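Local coordinates for 3-oxoacyl-[acyl-carrier-protein] reductase (Sinorhizobium meliloti, PDB 3U9L), which probably reduces 3-oxoacyl groups carried on acyl carrier protein with NADPH, as a member of the short-chain dehydrogenase/reductase family, at residues F17-A22 against A44-A49. Residues are numbered along the deposited sequence; the frame is centred on the assembly and turned at random.
Sequences FGRLTA and ASNVEA
N46, near the start of helix 44-57, meets the guanidinium of R19, which reaches across from helix 16-27. The two backbones stay well apart, with 9.1 Å between the CA atoms of R19 and N46, so a long side chain is what the gap needs. R19 supplies it: with CG anti to the backbone N (chi1 174°) the chain is carried toward helix 44-57, and after a bend at chi3 the guanidinium ends beside N46 OD1 and the A49 methyl. N46 OD1 comes to the edge of that group, near its plane, and stands 3.3 Å from R19 NH1. The guanidinium and amide planes are 60° apart, and the angle is too poor for a hydrogen bond, so this is no more than a polar contact. An asparagine suits this spot because its amide carries an acceptor and a donor at once: OD1 lies by the arginine while ND2 is hydrogen-bonded to OD1 of N43, just ahead of the helix. R19 NH1 in turn makes a weak hydrogen bond to the backbone O of S14. V47 points away from helix 16-27 and packs on M36 and T63, a branched apolar side chain set against the sheet. One turn on from N46, A49 lays its methyl over one face of the guanidinium, with CB 3.6 Å from R19 NH2; so small a side chain lets the flat group settle against the helix. Were R19 cut back to an alanine, the A49 methyl would probably lose the flat group it lies against, and N46 OD1 its cationic neighbour. This small surface contact joins the helices that follow strands 7-10 and 31-36 of the parallel sheet, consecutive beta-alpha units of the Rossmann fold typical of short-chain dehydrogenases/reductases.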
ATOM      1  N   PHE A  17      12.919   9.848 -14.112  1.00 32.14           N
ATOM      2  CA  PHE A  17      12.418  11.140 -13.635  1.00 30.50           C
ATOM      3  C   PHE A  17      13.429  11.727 -12.718  1.00 26.99           C
ATOM      4  O   PHE A  17      13.570  12.925 -12.648  1.00 28.02           O
ATOM      5  CB  PHE A  17      11.173  10.989 -12.770  1.00 28.98           C
ATOM      6  CG  PHE A  17      10.009  10.437 -13.483  1.00 31.29           C
ATOM      7  CD1 PHE A  17       9.609  10.959 -14.691  1.00 33.93           C
ATOM      8  CD2 PHE A  17       9.289   9.383 -12.934  1.00 30.01           C
ATOM      9  CE1 PHE A  17       8.499  10.407 -15.357  1.00 34.16           C
ATOM     10  CE2 PHE A  17       8.206   8.865 -13.572  1.00 29.67           C
ATOM     11  CZ  PHE A  17       7.801   9.372 -14.767  1.00 33.03           C
ATOM     12  N   GLY A  18      14.080  10.871 -11.956  1.00 25.94           N
ATOM     13  CA  GLY A  18      15.016  11.343 -10.949  1.00 27.05           C
ATOM     14  C   GLY A  18      16.081  12.238 -11.564  1.00 26.03           C
ATOM     15  O   GLY A  18      16.369  13.344 -11.104  1.00 24.06           O
ATOM     16  N   ARG A  19      16.713  11.719 -12.598  1.00 27.18           N
ATOM     17  CA  ARG A  19      17.788  12.436 -13.259  1.00 26.19           C
ATOM     18  C   ARG A  19      17.349  13.693 -13.992  1.00 25.07           C
ATOM     19  O   ARG A  19      17.984  14.704 -13.875  1.00 24.25           O
ATOM     20  CB  ARG A  19      18.482  11.492 -14.214  1.00 27.65           C
ATOM     21  CG  ARG A  19      19.523  12.154 -15.076  1.00 30.74           C
ATOM     22  CD  ARG A  19      20.499  11.100 -15.509  1.00 30.95           C
ATOM     23  NE  ARG A  19      20.989  11.376 -16.824  1.00 34.02           N
ATOM     24  CZ  ARG A  19      21.572  10.454 -17.603  1.00 35.26           C
ATOM     25  NH1 ARG A  19      21.767   9.188 -17.191  1.00 31.80           N
ATOM     26  NH2 ARG A  19      21.935  10.817 -18.789  1.00 33.44           N
ATOM     27  N   LEU A  20      16.285  13.642 -14.767  1.00 25.40           N
ATOM     28  CA  LEU A  20      15.847  14.833 -15.460  1.00 25.47           C
ATOM     29  C   LEU A  20      15.395  15.866 -14.437  1.00 25.12           C
ATOM     30  O   LEU A  20      15.531  17.104 -14.598  1.00 24.64           O
ATOM     31  CB  LEU A  20      14.681  14.478 -16.371  1.00 26.83           C
ATOM     32  CG  LEU A  20      15.031  13.549 -17.543  1.00 30.58           C
ATOM     33  CD1 LEU A  20      13.851  13.367 -18.526  1.00 33.91           C
ATOM     34  CD2 LEU A  20      16.244  14.079 -18.291  1.00 32.92           C
ATOM     35  N   THR A  21      14.825  15.382 -13.348  1.00 25.16           N
ATOM     36  CA  THR A  21      14.405  16.355 -12.319  1.00 24.14           C
ATOM     37  C   THR A  21      15.586  17.051 -11.665  1.00 23.10           C
ATOM     38  O   THR A  21      15.529  18.275 -11.435  1.00 23.66           O
ATOM     39  CB  THR A  21      13.485  15.691 -11.276  1.00 23.19           C
ATOM     40  OG1 THR A  21      12.297  15.269 -11.954  1.00 24.51           O
ATOM     41  CG2 THR A  21      13.072  16.689 -10.200  1.00 22.85           C
ATOM     42  N   ALA A  22      16.639  16.301 -11.330  1.00 21.98           N
ATOM     43  CA  ALA A  22      17.847  16.889 -10.737  1.00 22.62           C
ATOM     44  C   ALA A  22      18.450  17.926 -11.703  1.00 24.28           C
ATOM     45  O   ALA A  22      18.751  19.046 -11.314  1.00 23.29           O
ATOM     46  CB  ALA A  22      18.842  15.813 -10.414  1.00 22.52           C
ATOM     47  N   ALA A  44      28.497   4.193 -12.393  1.00 37.69           N
ATOM     48  CA  ALA A  44      29.674   5.004 -12.780  1.00 37.94           C
ATOM     49  C   ALA A  44      29.395   5.788 -14.051  1.00 34.19           C
ATOM     50  O   ALA A  44      29.738   6.968 -14.140  1.00 33.31           O
ATOM     51  CB  ALA A  44      30.936   4.152 -12.932  1.00 38.64           C
ATOM     52  N   SER A  45      28.725   5.155 -15.016  1.00 34.36           N
ATOM     53  CA  SER A  45      28.401   5.878 -16.251  1.00 36.84           C
ATOM     54  C   SER A  45      27.356   6.957 -16.058  1.00 34.06           C
ATOM     55  O   SER A  45      27.389   7.981 -16.733  1.00 33.09           O
ATOM     56  CB  SER A  45      27.940   4.951 -17.386  1.00 34.99           C
ATOM     57  OG  SER A  45      28.992   4.083 -17.699  1.00 42.23           O
ATOM     58  N   ASN A  46      26.399   6.701 -15.176  1.00 33.61           N
ATOM     59  CA  ASN A  46      25.359   7.674 -14.934  1.00 33.76           C
ATOM     60  C   ASN A  46      25.944   8.893 -14.268  1.00 31.13           C
ATOM     61  O   ASN A  46      25.552  10.020 -14.579  1.00 30.73           O
ATOM     62  CB  ASN A  46      24.256   7.054 -14.066  1.00 33.29           C
ATOM     63  CG  ASN A  46      23.413   6.104 -14.854  1.00 34.40           C
ATOM     64  OD1 ASN A  46      23.087   6.390 -16.017  1.00 34.11           O
ATOM     65  ND2 ASN A  46      23.044   4.975 -14.251  1.00 33.65           N
ATOM     66  N   VAL A  47      26.872   8.639 -13.344  1.00 32.28           N
ATOM     67  CA  VAL A  47      27.625   9.694 -12.657  1.00 32.52           C
ATOM     68  C   VAL A  47      28.301  10.529 -13.748  1.00 32.73           C
ATOM     69  O   VAL A  47      28.171  11.746 -13.750  1.00 32.08           O
ATOM     70  CB  VAL A  47      28.691   9.146 -11.658  1.00 34.03           C
ATOM     71  CG1 VAL A  47      29.582  10.293 -11.124  1.00 34.88           C
ATOM     72  CG2 VAL A  47      28.037   8.454 -10.471  1.00 36.47           C
ATOM     73  N   GLU A  48      28.972   9.863 -14.702  1.00 32.21           N
ATOM     74  CA  GLU A  48      29.696  10.590 -15.763  1.00 32.49           C
ATOM     75  C   GLU A  48      28.750  11.418 -16.588  1.00 31.13           C
ATOM     76  O   GLU A  48      29.045  12.566 -16.885  1.00 29.99           O
ATOM     77  CB  GLU A  48      30.468   9.624 -16.675  1.00 33.84           C
ATOM     78  CG  GLU A  48      31.439   8.791 -15.895  1.00 37.07           C
ATOM     79  CD  GLU A  48      32.290   7.856 -16.759  1.00 44.76           C
ATOM     80  OE1 GLU A  48      32.098   7.804 -18.012  1.00 43.32           O
ATOM     81  OE2 GLU A  48      33.170   7.178 -16.150  1.00 48.06           O
ATOM     82  N   ALA A  49      27.608  10.831 -16.951  1.00 30.48           N
ATOM     83  CA  ALA A  49      26.600  11.530 -17.744  1.00 30.40           C
ATOM     84  C   ALA A  49      26.100  12.782 -17.065  1.00 31.85           C
ATOM     85  O   ALA A  49      26.036  13.843 -17.684  1.00 33.44           O
ATOM     86  CB  ALA A  49      25.432  10.593 -18.091  1.00 33.52           C
TER